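Long-range contacts in SnoaL-like domain-containing protein (PDB 3H3H), which is of unknown function but carries a SnoaL-like domain of the NTF2 clan, whose conical fold commonly encloses a ligand pocket: residues 78-83 against 90-95; 101-106 against 116-121. One frame throughout, in Å; residues are numbered along the deposited sequence.

Interaction 1: 78-83 against 90-95; sequences EWIATL and AIHYRG
Backbone hydrogen bonds join strands 78-83 and 90-94 into an antiparallel beta hairpin with a classic bulge, at one edge of this NTF2-like sheet. At the bulge, His92 O accepts from two donors. Ile80 N lies in the carbonyl plane at 2.9 Å from His92 O, while Ala81 N stands above that plane. His92 N reaches Ala81 O at 2.8 Å, nearly along the C=O axis (N-H...O 171°). Regular pairs, Glu78 with Arg94 and Leu83 with Ala90, flank the bulge. A water links the extended side chains of Glu78 and Arg94, giving to Glu78 OE1 and accepting from Arg94 NH1. Trp79 NE1 turns along its own strand to Thr82 OG1 at 2.9 Å, a bent bond (133°). Thr82 OG1 also bonds Ser14 of helix 7-22, and Thr82 N a MES molecule, probably from the crystallisation liquor. His92 ND1 bonds Ala101 O of the next strand, and the ring meets His92 of the second subunit. Trp79 CD1 touches Ile91 CG2, the side chains crossing at about a right angle. Ile80 CG2 lies 3.5 Å from His92 CD2, while Ile80 CD1 sits over one imidazole face in a CH-pi contact, 4.2 Å from the His92 ring centroid.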
loop_
_atom_site.group_PDB
_atom_site.type_symbol
_atom_site.label_atom_id
_atom_site.label_comp_id
_atom_site.label_asym_id
_atom_site.label_seq_id
_atom_site.Cartn_x
_atom_site.Cartn_y
_atom_site.Cartn_z
ATOM N N GLU B 78 15.438 1.576 -6.556
ATOM C CA GLU B 78 15.601 2.998 -6.204
ATOM C C GLU B 78 14.481 3.436 -5.319
ATOM O O GLU B 78 13.336 3.474 -5.757
ATOM C CB GLU B 78 15.666 3.922 -7.472
ATOM C CG GLU B 78 15.677 5.394 -7.120
ATOM C CD GLU B 78 15.923 6.290 -8.301
ATOM O OE1 GLU B 78 16.077 5.786 -9.426
ATOM O OE2 GLU B 78 15.956 7.498 -8.073
ATOM N N TRP B 79 14.817 3.892 -4.127
ATOM C CA TRP B 79 13.822 4.386 -3.177
ATOM C C TRP B 79 13.271 5.742 -3.551
ATOM O O TRP B 79 14.031 6.701 -3.684
ATOM C CB TRP B 79 14.440 4.440 -1.816
ATOM C CG TRP B 79 13.572 4.858 -0.702
ATOM C CD1 TRP B 79 12.233 4.751 -0.608
ATOM C CD2 TRP B 79 14.018 5.417 0.548
ATOM N NE1 TRP B 79 11.794 5.235 0.580
ATOM C CE2 TRP B 79 12.870 5.657 1.320
ATOM C CE3 TRP B 79 15.269 5.728 1.083
ATOM C CZ2 TRP B 79 12.931 6.165 2.616
ATOM C CZ3 TRP B 79 15.338 6.285 2.381
ATOM C CH2 TRP B 79 14.177 6.514 3.117
ATOM N N ILE B 80 11.971 5.811 -3.775
ATOM C CA ILE B 80 11.285 7.068 -4.117
ATOM C C ILE B 80 10.633 7.712 -2.905
ATOM O O ILE B 80 10.971 8.849 -2.567
ATOM C CB ILE B 80 10.254 6.886 -5.233
ATOM C CG1 ILE B 80 10.948 6.366 -6.498
ATOM C CG2 ILE B 80 9.502 8.189 -5.481
ATOM C CD1 ILE B 80 9.976 5.878 -7.592
ATOM N N ALA B 81 9.764 6.997 -2.194
ATOM C CA ALA B 81 9.132 7.614 -1.037
ATOM C C ALA B 81 8.680 6.560 -0.061
ATOM O O ALA B 81 8.444 5.423 -0.437
ATOM C CB ALA B 81 7.888 8.411 -1.511
ATOM N N THR B 82 8.489 6.953 1.191
ATOM C CA THR B 82 7.908 6.058 2.159
ATOM C C THR B 82 6.744 6.769 2.826
ATOM O O THR B 82 6.866 7.955 3.189
ATOM C CB THR B 82 8.908 5.663 3.232
ATOM O OG1 THR B 82 9.803 4.704 2.684
ATOM C CG2 THR B 82 8.196 4.970 4.359
ATOM N N LEU B 83 5.657 6.049 3.011
ATOM C CA LEU B 83 4.461 6.643 3.619
ATOM C C LEU B 83 4.033 5.733 4.748
ATOM O O LEU B 83 4.161 4.521 4.653
ATOM C CB LEU B 83 3.370 6.776 2.607
ATOM C CG LEU B 83 3.829 7.591 1.386
ATOM C CD1 LEU B 83 4.296 6.640 0.254
ATOM C CD2 LEU B 83 2.683 8.474 0.922
ATOM N N ALA B 90 4.500 1.956 3.592
ATOM C CA ALA B 90 4.447 1.732 2.147
ATOM C C ALA B 90 5.704 2.278 1.567
ATOM O O ALA B 90 6.024 3.453 1.797
ATOM C CB ALA B 90 3.257 2.479 1.512
ATOM N N ILE B 91 6.456 1.431 0.881
ATOM C CA ILE B 91 7.672 1.853 0.220
ATOM C C ILE B 91 7.391 1.925 -1.263
ATOM O O ILE B 91 7.050 0.933 -1.871
ATOM C CB ILE B 91 8.857 0.908 0.476
ATOM C CG1 ILE B 91 9.128 0.774 2.001
ATOM C CG2 ILE B 91 10.160 1.431 -0.258
ATOM C CD1 ILE B 91 10.375 -0.139 2.321
ATOM N N HIS B 92 7.628 3.101 -1.843
ATOM C CA HIS B 92 7.436 3.337 -3.265
ATOM C C HIS B 92 8.843 3.366 -3.813
ATOM O O HIS B 92 9.706 4.105 -3.332
ATOM C CB HIS B 92 6.664 4.645 -3.430
ATOM C CG HIS B 92 6.426 5.054 -4.838
ATOM N ND1 HIS B 92 6.011 4.173 -5.813
ATOM C CD2 HIS B 92 6.525 6.267 -5.428
ATOM C CE1 HIS B 92 5.876 4.831 -6.955
ATOM N NE2 HIS B 92 6.146 6.109 -6.743
ATOM N N TYR B 93 9.072 2.552 -4.827
ATOM C CA TYR B 93 10.407 2.434 -5.370
ATOM C C TYR B 93 10.355 1.994 -6.799
ATOM O O TYR B 93 9.290 1.649 -7.324
ATOM C CB TYR B 93 11.210 1.434 -4.537
ATOM C CG TYR B 93 10.742 -0.003 -4.578
ATOM C CD1 TYR B 93 9.773 -0.471 -3.725
ATOM C CD2 TYR B 93 11.356 -0.949 -5.416
ATOM C CE1 TYR B 93 9.418 -1.787 -3.737
ATOM C CE2 TYR B 93 10.992 -2.253 -5.418
ATOM C CZ TYR B 93 10.040 -2.690 -4.565
ATOM O OH TYR B 93 9.681 -4.035 -4.572
ATOM N N ARG B 94 11.474 2.177 -7.478
ATOM C CA ARG B 94 11.633 1.691 -8.818
ATOM C C ARG B 94 12.369 0.377 -8.799
ATOM O O ARG B 94 13.470 0.295 -8.250
ATOM C CB ARG B 94 12.376 2.737 -9.632
ATOM C CG ARG B 94 12.563 2.332 -11.082
ATOM C CD ARG B 94 13.086 3.562 -11.824
ATOM N NE ARG B 94 13.219 3.321 -13.253
ATOM C CZ ARG B 94 14.292 2.830 -13.837
ATOM N NH1 ARG B 94 15.375 2.516 -13.140
ATOM N NH2 ARG B 94 14.282 2.664 -15.154
ATOM N N GLY B 95 11.711 -0.643 -9.359
ATOM C CA GLY B 95 12.141 -2.037 -9.316
ATOM C C GLY B 95 13.361 -2.329 -10.147
ATOM O O GLY B 95 13.903 -1.475 -10.872
HETATM O O HOH W 1 16.197 3.308 -10.571
#

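Interaction 2: 101-106 against 116-121; sequences ALEVFH and ALAHYA
Strands 101-106 and 116-121 run antiparallel, their segment axes 4.6 Å apart at an angle of 166°. Val104 and Leu117 form a two-bond pair, with Leu117 N to Val104 O at 2.8 Å and Val104 N to Leu117 O nearly straight (169°). Toward the other end, Leu102 N donates to His119 O. The His119 side chain adds a bond of its own. CG lies anti to the carbonyl carbon (chi1 -56°), and ND1 reaches Leu102 O at 2.8 Å. The carbonyl oxygen lies near the imidazole plane, but ND1 stands above the carbonyl plane. His119 NE2 bonds to Ser88 of the second subunit, so both ring nitrogens are engaged and the ring's rotation is fixed. Val104 CG2 packs 4.0 Å from His119 CE1. On the same face, Leu117 CD1 meets the edge of the His106 ring, 3.7 Å from CD2 of His106.

On the other face, Ala101 CB lies 3.7 Å from Tyr120 CE1, and Ala116 CB touches Phe105 CD2. Glu103 bends at chi2, laying its carboxylate beside Ala118 CB. Glu103 OE2 accepts from a water that in turn accepts from His119 N; the same OE2 is hydrogen-bonded to Tyr93 OH. Tyr120 OH bonds an unidentified ligand. These strands form a beta hairpin in the curved sheet of the NTF2-like fold, with Tyr120 possibly lining a pocket.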
loop_
_atom_site.group_PDB
_atom_site.type_symbol
_atom_site.label_atom_id
_atom_site.label_comp_id
_atom_site.label_asym_id
_atom_site.label_seq_id
_atom_site.Cartn_x
_atom_site.Cartn_y
_atom_site.Cartn_z
ATOM N N ALA B 101 7.038 0.438 -8.362
ATOM C CA ALA B 101 6.603 -0.455 -7.327
ATOM C C ALA B 101 6.137 0.278 -6.104
ATOM O O ALA B 101 6.582 1.358 -5.748
ATOM C CB ALA B 101 7.773 -1.393 -6.903
ATOM N N LEU B 102 5.243 -0.390 -5.406
ATOM C CA LEU B 102 4.687 0.119 -4.166
ATOM C C LEU B 102 4.356 -1.100 -3.308
ATOM O O LEU B 102 3.450 -1.895 -3.572
ATOM C CB LEU B 102 3.446 0.953 -4.400
ATOM C CG LEU B 102 2.795 1.626 -3.204
ATOM C CD1 LEU B 102 2.312 0.730 -2.057
ATOM C CD2 LEU B 102 3.792 2.668 -2.597
ATOM N N GLU B 103 5.171 -1.283 -2.255
ATOM C CA GLU B 103 5.092 -2.427 -1.402
ATOM C C GLU B 103 4.627 -1.981 -0.045
ATOM O O GLU B 103 5.201 -1.087 0.553
ATOM C CB GLU B 103 6.473 -3.136 -1.362
ATOM C CG GLU B 103 6.443 -4.583 -1.050
ATOM C CD GLU B 103 7.480 -5.361 -1.845
ATOM O OE1 GLU B 103 8.066 -6.300 -1.287
ATOM O OE2 GLU B 103 7.815 -4.987 -2.989
ATOM N N VAL B 104 3.595 -2.648 0.464
ATOM C CA VAL B 104 3.018 -2.316 1.738
ATOM C C VAL B 104 3.453 -3.394 2.728
ATOM O O VAL B 104 3.293 -4.617 2.456
ATOM C CB VAL B 104 1.513 -2.300 1.659
ATOM C CG1 VAL B 104 0.950 -1.982 3.026
ATOM C CG2 VAL B 104 1.033 -1.206 0.624
ATOM N N PHE B 105 3.953 -2.930 3.885
ATOM C CA PHE B 105 4.443 -3.819 4.905
ATOM C C PHE B 105 3.699 -3.604 6.183
ATOM O O PHE B 105 3.687 -2.493 6.745
ATOM C CB PHE B 105 5.905 -3.532 5.181
ATOM C CG PHE B 105 6.791 -3.574 3.960
ATOM C CD1 PHE B 105 6.980 -2.454 3.146
ATOM C CD2 PHE B 105 7.495 -4.722 3.635
ATOM C CE1 PHE B 105 7.785 -2.517 2.048
ATOM C CE2 PHE B 105 8.329 -4.778 2.515
ATOM C CZ PHE B 105 8.479 -3.687 1.721
ATOM N N HIS B 106 3.060 -4.650 6.669
ATOM C CA HIS B 106 2.373 -4.626 7.927
ATOM C C HIS B 106 3.254 -5.225 8.986
ATOM O O HIS B 106 3.894 -6.253 8.776
ATOM C CB HIS B 106 1.109 -5.419 7.878
ATOM C CG HIS B 106 0.098 -4.844 6.961
ATOM N ND1 HIS B 106 -0.891 -3.977 7.384
ATOM C CD2 HIS B 106 -0.042 -4.972 5.617
ATOM C CE1 HIS B 106 -1.612 -3.614 6.338
ATOM N NE2 HIS B 106 -1.131 -4.210 5.257
ATOM N N ALA B 116 3.215 -8.573 3.714
ATOM C CA ALA B 116 3.661 -7.600 2.710
ATOM C C ALA B 116 2.913 -7.861 1.443
ATOM O O ALA B 116 2.607 -9.006 1.143
ATOM C CB ALA B 116 5.184 -7.631 2.479
ATOM N N LEU B 117 2.564 -6.768 0.737
ATOM C CA LEU B 117 1.800 -6.862 -0.529
ATOM C C LEU B 117 2.510 -5.958 -1.530
ATOM O O LEU B 117 2.737 -4.790 -1.268
ATOM C CB LEU B 117 0.391 -6.329 -0.355
ATOM C CG LEU B 117 -0.469 -6.894 0.737
ATOM C CD1 LEU B 117 -0.086 -6.270 2.107
ATOM C CD2 LEU B 117 -1.934 -6.574 0.356
ATOM N N ALA B 118 2.840 -6.519 -2.692
ATOM C CA ALA B 118 3.524 -5.823 -3.738
ATOM C C ALA B 118 2.496 -5.295 -4.760
ATOM O O ALA B 118 1.475 -5.953 -5.045
ATOM C CB ALA B 118 4.510 -6.744 -4.399
ATOM N N HIS B 119 2.813 -4.152 -5.359
ATOM C CA HIS B 119 2.004 -3.532 -6.377
ATOM C C HIS B 119 2.953 -2.977 -7.392
ATOM O O HIS B 119 4.024 -2.463 -7.035
ATOM C CB HIS B 119 1.207 -2.350 -5.843
ATOM C CG HIS B 119 0.329 -2.659 -4.678
ATOM N ND1 HIS B 119 0.824 -2.836 -3.400
ATOM C CD2 HIS B 119 -1.022 -2.750 -4.589
ATOM C CE1 HIS B 119 -0.195 -3.153 -2.601
ATOM N NE2 HIS B 119 -1.330 -3.047 -3.288
ATOM N N TYR B 120 2.577 -3.054 -8.672
ATOM C CA TYR B 120 3.427 -2.538 -9.748
ATOM C C TYR B 120 2.682 -1.801 -10.823
ATOM O O TYR B 120 1.469 -1.965 -10.994
ATOM C CB TYR B 120 4.094 -3.750 -10.433
ATOM C CG TYR B 120 4.997 -4.513 -9.543
ATOM C CD1 TYR B 120 6.264 -4.011 -9.257
ATOM C CD2 TYR B 120 4.627 -5.709 -8.958
ATOM C CE1 TYR B 120 7.090 -4.646 -8.453
ATOM C CE2 TYR B 120 5.500 -6.370 -8.119
ATOM C CZ TYR B 120 6.715 -5.833 -7.899
ATOM O OH TYR B 120 7.576 -6.462 -7.073
ATOM N N ALA B 121 3.436 -0.968 -11.558
ATOM C CA ALA B 121 2.979 -0.374 -12.800
ATOM C C ALA B 121 4.176 -0.203 -13.754
ATOM O O ALA B 121 5.366 -0.272 -13.353
ATOM C CB ALA B 121 2.368 0.937 -12.521
HETATM O O HOH W 2 5.937 -3.747 -4.802
#

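In the fold
Interactions 1 and 2 are consecutive hairpins of one sheet, their centres about 9 Å apart. Strands 88-94 and 100-107 are neighbours and join them through backbone bonds, including Ala101 N to Tyr93 O at 2.8 Å. On one face, the Tyr93-Glu103 bond spans 2.6 Å from OH to OE2, and Ile91 CD1 packs 3.5 Å from Phe105 CE1. Unidentified ligand atoms lie about 3 Å from the Tyr93 side chain and about 2 Å from that of Tyr120. They probably come from the crystallisation liquor but are consistent with a pocket here. On the other face, His92 CB meets Leu102 CD2 at 3.6 Å. There both interactions touch the second subunit, Leu102 packing on its counterpart.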